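Long-range contacts in protein RIF2 (Saccharomyces cerevisiae, PDB 4BJ1), which interacts with RAP1 and RIF1 at telomeres and takes part in transcriptional silencing and in the regulation of telomere length: residues N78-E83 with H145-K150; N47-F52 with L209-T214. One frame throughout, in Å; residues are numbered along the deposited sequence.

Contact 1: N78-E83 with H145-K150; sequences NVVIIE and HIVYFK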
loop_
_atom_site.group_PDB
_atom_site.type_symbol
_atom_site.label_atom_id
_atom_site.label_comp_id
_atom_site.label_asym_id
_atom_site.label_seq_id
_atom_site.Cartn_x
_atom_site.Cartn_y
_atom_site.Cartn_z
ATOM N N ASN A 78 -25.128 -3.529 1.831
ATOM C CA ASN A 78 -24.551 -4.739 1.237
ATOM C C ASN A 78 -24.219 -4.584 -0.260
ATOM O O ASN A 78 -25.034 -4.090 -1.042
ATOM C CB ASN A 78 -25.427 -5.942 1.483
ATOM C CG ASN A 78 -24.856 -7.218 0.955
ATOM O OD1 ASN A 78 -25.130 -7.620 -0.182
ATOM N ND2 ASN A 78 -24.106 -7.914 1.796
ATOM N N VAL A 79 -22.982 -4.961 -0.634
ATOM C CA VAL A 79 -22.445 -4.896 -1.995
ATOM C C VAL A 79 -22.097 -6.320 -2.392
ATOM O O VAL A 79 -21.502 -7.038 -1.598
ATOM C CB VAL A 79 -21.238 -3.928 -2.129
ATOM C CG1 VAL A 79 -20.764 -3.848 -3.569
ATOM C CG2 VAL A 79 -21.571 -2.531 -1.606
ATOM N N VAL A 80 -22.561 -6.747 -3.579
ATOM C CA VAL A 80 -22.372 -8.065 -4.201
ATOM C C VAL A 80 -21.647 -7.815 -5.524
ATOM O O VAL A 80 -21.842 -6.762 -6.139
ATOM C CB VAL A 80 -23.730 -8.810 -4.381
ATOM C CG1 VAL A 80 -23.726 -9.785 -5.556
ATOM C CG2 VAL A 80 -24.130 -9.526 -3.101
ATOM N N ILE A 81 -20.770 -8.749 -5.925
ATOM C CA ILE A 81 -20.005 -8.634 -7.152
ATOM C C ILE A 81 -20.337 -9.782 -8.072
ATOM O O ILE A 81 -20.309 -10.945 -7.652
ATOM C CB ILE A 81 -18.476 -8.594 -6.876
ATOM C CG1 ILE A 81 -18.099 -7.710 -5.608
ATOM C CG2 ILE A 81 -17.684 -8.195 -8.140
ATOM C CD1 ILE A 81 -18.450 -6.152 -5.565
ATOM N N ILE A 82 -20.625 -9.454 -9.341
ATOM C CA ILE A 82 -20.871 -10.436 -10.383
ATOM C C ILE A 82 -19.983 -10.085 -11.560
ATOM O O ILE A 82 -20.008 -8.951 -12.034
ATOM C CB ILE A 82 -22.372 -10.646 -10.713
ATOM C CG1 ILE A 82 -23.038 -11.502 -9.611
ATOM C CG2 ILE A 82 -22.546 -11.339 -12.062
ATOM C CD1 ILE A 82 -24.323 -11.050 -9.159
ATOM N N GLU A 83 -19.118 -11.036 -11.953
ATOM C CA GLU A 83 -18.198 -10.864 -13.068
ATOM C C GLU A 83 -18.872 -11.465 -14.296
ATOM O O GLU A 83 -19.084 -12.683 -14.373
ATOM C CB GLU A 83 -16.867 -11.528 -12.752
ATOM C CG GLU A 83 -16.141 -10.889 -11.582
ATOM C CD GLU A 83 -14.955 -11.711 -11.124
ATOM O OE1 GLU A 83 -15.167 -12.708 -10.395
ATOM O OE2 GLU A 83 -13.818 -11.388 -11.539
ATOM N N HIS A 145 -29.509 -3.674 -1.140
ATOM C CA HIS A 145 -28.359 -4.369 -1.716
ATOM C C HIS A 145 -27.921 -3.651 -2.964
ATOM O O HIS A 145 -28.730 -2.975 -3.589
ATOM C CB HIS A 145 -28.711 -5.818 -2.097
ATOM C CG HIS A 145 -29.344 -6.598 -0.995
ATOM N ND1 HIS A 145 -28.582 -7.335 -0.109
ATOM C CD2 HIS A 145 -30.650 -6.688 -0.641
ATOM C CE1 HIS A 145 -29.448 -7.878 0.735
ATOM N NE2 HIS A 145 -30.710 -7.512 0.456
ATOM N N ILE A 146 -26.643 -3.804 -3.334
ATOM C CA ILE A 146 -26.053 -3.245 -4.546
ATOM C C ILE A 146 -25.326 -4.382 -5.227
ATOM O O ILE A 146 -24.458 -5.025 -4.626
ATOM C CB ILE A 146 -25.133 -2.022 -4.295
ATOM C CG1 ILE A 146 -25.954 -0.764 -3.944
ATOM C CG2 ILE A 146 -24.240 -1.754 -5.515
ATOM C CD1 ILE A 146 -25.116 0.448 -3.393
ATOM N N VAL A 147 -25.709 -4.642 -6.471
ATOM C CA VAL A 147 -25.105 -5.659 -7.301
ATOM C C VAL A 147 -24.180 -4.919 -8.233
ATOM O O VAL A 147 -24.636 -4.020 -8.941
ATOM C CB VAL A 147 -26.156 -6.412 -8.111
ATOM C CG1 VAL A 147 -25.669 -7.802 -8.437
ATOM C CG2 VAL A 147 -27.471 -6.471 -7.374
ATOM N N TYR A 148 -22.890 -5.262 -8.228
ATOM C CA TYR A 148 -21.925 -4.644 -9.114
ATOM C C TYR A 148 -21.543 -5.687 -10.111
ATOM O O TYR A 148 -20.914 -6.681 -9.750
ATOM C CB TYR A 148 -20.717 -4.041 -8.352
ATOM C CG TYR A 148 -19.392 -4.068 -9.091
ATOM C CD1 TYR A 148 -19.249 -3.468 -10.347
ATOM C CD2 TYR A 148 -18.271 -4.671 -8.529
ATOM C CE1 TYR A 148 -18.033 -3.512 -11.038
ATOM C CE2 TYR A 148 -17.044 -4.694 -9.197
ATOM C CZ TYR A 148 -16.927 -4.114 -10.450
ATOM O OH TYR A 148 -15.703 -4.134 -11.084
ATOM N N PHE A 149 -21.999 -5.486 -11.357
ATOM C CA PHE A 149 -21.733 -6.344 -12.509
ATOM C C PHE A 149 -20.525 -5.765 -13.206
ATOM O O PHE A 149 -20.504 -4.574 -13.510
ATOM C CB PHE A 149 -22.924 -6.375 -13.467
ATOM C CG PHE A 149 -24.222 -6.898 -12.897
ATOM C CD1 PHE A 149 -24.534 -8.253 -12.966
ATOM C CD2 PHE A 149 -25.165 -6.026 -12.352
ATOM C CE1 PHE A 149 -25.752 -8.729 -12.470
ATOM C CE2 PHE A 149 -26.369 -6.508 -11.833
ATOM C CZ PHE A 149 -26.662 -7.853 -11.914
ATOM N N LYS A 150 -19.510 -6.589 -13.435
ATOM C CA LYS A 150 -18.267 -6.142 -14.047
ATOM C C LYS A 150 -18.051 -6.852 -15.364
ATOM O O LYS A 150 -18.124 -8.083 -15.414
ATOM C CB LYS A 150 -17.098 -6.387 -13.064
ATOM C CG LYS A 150 -15.694 -6.262 -13.641
ATOM C CD LYS A 150 -14.775 -7.275 -12.978
ATOM C CE LYS A 150 -13.340 -7.118 -13.407
ATOM N NZ LYS A 150 -12.659 -5.987 -12.715
#

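Contact 2: N47-F52 with L209-T214; sequences NCIVFF and LNTKYT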
loop_
_atom_site.group_PDB
_atom_site.type_symbol
_atom_site.label_atom_id
_atom_site.label_comp_id
_atom_site.label_asym_id
_atom_site.label_seq_id
_atom_site.Cartn_x
_atom_site.Cartn_y
_atom_site.Cartn_z
ATOM N N ASN A 47 -29.353 3.125 -9.907
ATOM C CA ASN A 47 -28.800 2.160 -10.868
ATOM C C ASN A 47 -28.110 2.928 -11.981
ATOM O O ASN A 47 -28.723 3.828 -12.556
ATOM C CB ASN A 47 -29.883 1.300 -11.559
ATOM C CG ASN A 47 -31.020 0.779 -10.734
ATOM O OD1 ASN A 47 -30.910 -0.254 -10.083
ATOM N ND2 ASN A 47 -32.192 1.372 -10.905
ATOM N N CYS A 48 -26.866 2.583 -12.313
ATOM C CA CYS A 48 -26.227 3.198 -13.478
ATOM C C CYS A 48 -25.244 2.263 -14.157
ATOM O O CYS A 48 -24.700 1.343 -13.550
ATOM C CB CYS A 48 -25.619 4.579 -13.222
ATOM S SG CYS A 48 -25.473 5.615 -14.721
ATOM N N ILE A 49 -25.103 2.489 -15.454
ATOM C CA ILE A 49 -24.222 1.778 -16.341
ATOM C C ILE A 49 -23.097 2.751 -16.669
ATOM O O ILE A 49 -23.369 3.871 -17.111
ATOM C CB ILE A 49 -25.022 1.321 -17.580
ATOM C CG1 ILE A 49 -26.156 0.367 -17.157
ATOM C CG2 ILE A 49 -24.095 0.679 -18.620
ATOM C CD1 ILE A 49 -27.349 0.454 -17.961
ATOM N N VAL A 50 -21.841 2.344 -16.384
ATOM C CA VAL A 50 -20.645 3.152 -16.629
ATOM C C VAL A 50 -19.745 2.468 -17.647
ATOM O O VAL A 50 -19.416 1.295 -17.482
ATOM C CB VAL A 50 -19.852 3.484 -15.334
ATOM C CG1 VAL A 50 -18.608 4.312 -15.643
ATOM C CG2 VAL A 50 -20.720 4.201 -14.309
ATOM N N PHE A 51 -19.321 3.213 -18.676
ATOM C CA PHE A 51 -18.368 2.755 -19.681
ATOM C C PHE A 51 -17.043 3.463 -19.440
ATOM O O PHE A 51 -17.010 4.671 -19.201
ATOM C CB PHE A 51 -18.851 3.068 -21.102
ATOM C CG PHE A 51 -19.974 2.203 -21.624
ATOM C CD1 PHE A 51 -19.702 1.017 -22.299
ATOM C CD2 PHE A 51 -21.300 2.600 -21.484
ATOM C CE1 PHE A 51 -20.740 0.224 -22.792
ATOM C CE2 PHE A 51 -22.338 1.806 -21.980
ATOM C CZ PHE A 51 -22.049 0.623 -22.629
ATOM N N PHE A 52 -15.950 2.703 -19.481
ATOM C CA PHE A 52 -14.598 3.235 -19.320
ATOM C C PHE A 52 -13.905 3.059 -20.666
ATOM O O PHE A 52 -13.460 1.952 -20.996
ATOM C CB PHE A 52 -13.864 2.538 -18.167
ATOM C CG PHE A 52 -14.424 2.786 -16.782
ATOM C CD1 PHE A 52 -14.287 4.029 -16.168
ATOM C CD2 PHE A 52 -14.999 1.750 -16.051
ATOM C CE1 PHE A 52 -14.759 4.241 -14.870
ATOM C CE2 PHE A 52 -15.467 1.961 -14.753
ATOM C CZ PHE A 52 -15.349 3.206 -14.174
ATOM N N LEU A 209 -33.302 -0.757 -21.643
ATOM C CA LEU A 209 -33.374 -0.300 -20.245
ATOM C C LEU A 209 -33.786 1.159 -20.058
ATOM O O LEU A 209 -33.683 1.973 -20.991
ATOM C CB LEU A 209 -32.058 -0.561 -19.484
ATOM C CG LEU A 209 -31.622 -2.004 -19.260
ATOM C CD1 LEU A 209 -30.303 -2.042 -18.533
ATOM C CD2 LEU A 209 -32.641 -2.789 -18.462
ATOM N N ASN A 210 -34.231 1.482 -18.822
ATOM C CA ASN A 210 -34.670 2.816 -18.424
ATOM C C ASN A 210 -33.570 3.597 -17.719
ATOM O O ASN A 210 -33.676 4.813 -17.566
ATOM C CB ASN A 210 -35.968 2.745 -17.613
ATOM C CG ASN A 210 -37.186 2.455 -18.479
ATOM O OD1 ASN A 210 -37.922 1.485 -18.257
ATOM N ND2 ASN A 210 -37.417 3.268 -19.513
ATOM N N THR A 211 -32.488 2.907 -17.351
ATOM C CA THR A 211 -31.326 3.515 -16.717
ATOM C C THR A 211 -30.437 4.074 -17.815
ATOM O O THR A 211 -30.046 3.337 -18.724
ATOM C CB THR A 211 -30.650 2.504 -15.788
ATOM O OG1 THR A 211 -31.384 2.463 -14.564
ATOM C CG2 THR A 211 -29.190 2.819 -15.524
ATOM N N LYS A 212 -30.164 5.391 -17.755
ATOM C CA LYS A 212 -29.309 6.074 -18.728
ATOM C C LYS A 212 -27.863 5.784 -18.382
ATOM O O LYS A 212 -27.501 5.816 -17.204
ATOM C CB LYS A 212 -29.566 7.594 -18.750
ATOM C CG LYS A 212 -30.569 8.056 -19.811
ATOM C CD LYS A 212 -32.013 8.179 -19.290
ATOM C CE LYS A 212 -32.337 9.533 -18.690
ATOM N NZ LYS A 212 -31.779 9.696 -17.318
ATOM N N TYR A 213 -27.047 5.474 -19.399
ATOM C CA TYR A 213 -25.641 5.152 -19.207
ATOM C C TYR A 213 -24.738 6.367 -19.294
ATOM O O TYR A 213 -24.991 7.281 -20.079
ATOM C CB TYR A 213 -25.177 4.028 -20.162
ATOM C CG TYR A 213 -25.065 4.413 -21.622
ATOM C CD1 TYR A 213 -26.140 4.250 -22.491
ATOM C CD2 TYR A 213 -23.866 4.885 -22.148
ATOM C CE1 TYR A 213 -26.035 4.584 -23.843
ATOM C CE2 TYR A 213 -23.747 5.219 -23.497
ATOM C CZ TYR A 213 -24.833 5.069 -24.342
ATOM O OH TYR A 213 -24.710 5.400 -25.671
ATOM N N THR A 214 -23.679 6.359 -18.489
ATOM C CA THR A 214 -22.652 7.398 -18.473
ATOM C C THR A 214 -21.348 6.807 -19.064
ATOM O O THR A 214 -21.203 5.580 -19.137
ATOM C CB THR A 214 -22.534 8.081 -17.075
ATOM O OG1 THR A 214 -21.438 8.995 -17.058
ATOM C CG2 THR A 214 -22.386 7.099 -15.929
#

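Contact 1: N78-E83 with H145-K150
Ile-82 of strand 78-83 lies against Phe-149 and Val-147 of strand 145-150. The two strands are neighbours in the parallel five-stranded sheet of the AAA+ fold, and 78-83 is an outermost strand of that sheet within the chain. Five backbone hydrogen bonds join them, from the bond of Ile-146 N with Asn-78 O at one end through to the 2.8 Å bond of Lys-150 N with Ile-82 O at the other.

The side chain of Ile-82 can be followed outward. Its CB is 3.9 Å from Phe-149 CD1. CG2 stands anti to the backbone N and comes 3.8 Å from the same CD1, in an oblique approach to the ring. The other branch leads through CG1, beside the backbone N (chi1 -76°), to CD1, which meets Val-147 CG1 at 3.6 Å. The two branches thus serve two different neighbours. Helix 128-137 packs on this face, with Val-133 touching both Ile-82 and Phe-149.

Ile-81 and Tyr-148 pair on the other face, where Leu-72 of helix 58-74 touches both. Beyond them, Glu-83 and Lys-150 run side by side, but their charged ends part. Glu-83 OE1 accepts a hydrogen bond from Lys-243 N of the second subunit, and Lys-150 NZ bonds Tyr-61 OH. Ile-81 CD1 sits at the edge of the Tyr-148 ring, near its plane and beside CD2.

Contact 2: N47-F52 with L209-T214
Ile-49 and Tyr-213 meet where strand 48-53 takes up its parallel neighbour 213-217, an outermost strand of the AAA+ sheet within this chain. Two backbone hydrogen bonds join the segments here. Thr-214 N gives one to Ile-49 O at 2.9 Å, and Thr-214 O receives the other from Phe-51 N at 3.1 Å. Thr-214 is therefore held through both its N and its O.

The close packing gathers round these bonds. Phe-51 turns the edge of its ring toward the face of Tyr-213 in an offset edge-to-face pair, with the planes at 74° and the centroids 5.2 Å apart. The Phe-51 atoms CD2 and CE2 do the touching, against CD2 of Tyr-213. With CG between the backbone N and the carbonyl carbon (chi1 71°), the Tyr-213 ring lies beside the Phe-51 edge. Ser-202 of helix 199-208 touches both side chains. On the other face of the sheet, Val-50 CG2 meets Thr-214 CG2 at 3.7 Å, and Phe-37 of helix 32-42 packs on both residues.

Toward residues 209-212 the ladder gives way to loop, and side chains carry much of the contact. Ile-49 CD1 touches Leu-209 CD1 and Thr-211 CG2, each at 3.9 Å. Lys-212 is exposed and its CB leads away from strand 48-53; its backbone O lies by Cys-48 SG. Asn-47 and Thr-211 cross at about a right angle, but their polar ends bond other partners: Asn-47 OD1 accepts from Phe-186 N, and Thr-211 OG1 bonds Glu-179 OE2. The methyl CG2 of Thr-211 instead faces the opposing backbone, lying 3.6 Å from Cys-48 CA.

From the N terminus, the chain first passes helices 10-26 and 32-42 and enters the sheet at strand 48-53, the first half of contact 2. Helix 58-74 then leads to strand 78-83, which opens contact 1. That loop closes at strand 145-153, after helix 128-137. Strand 184-192 and helix 199-208 follow before 213-217 closes contact 2. Contact 1 is thus nested inside the longer loop of contact 2. The two lie at opposite edges of one parallel sheet, ordered 78-83, 145-153, 184-192, 48-53, 213-217. Strand 184-192 joins the two pairs, whose centres are about 15 Å apart.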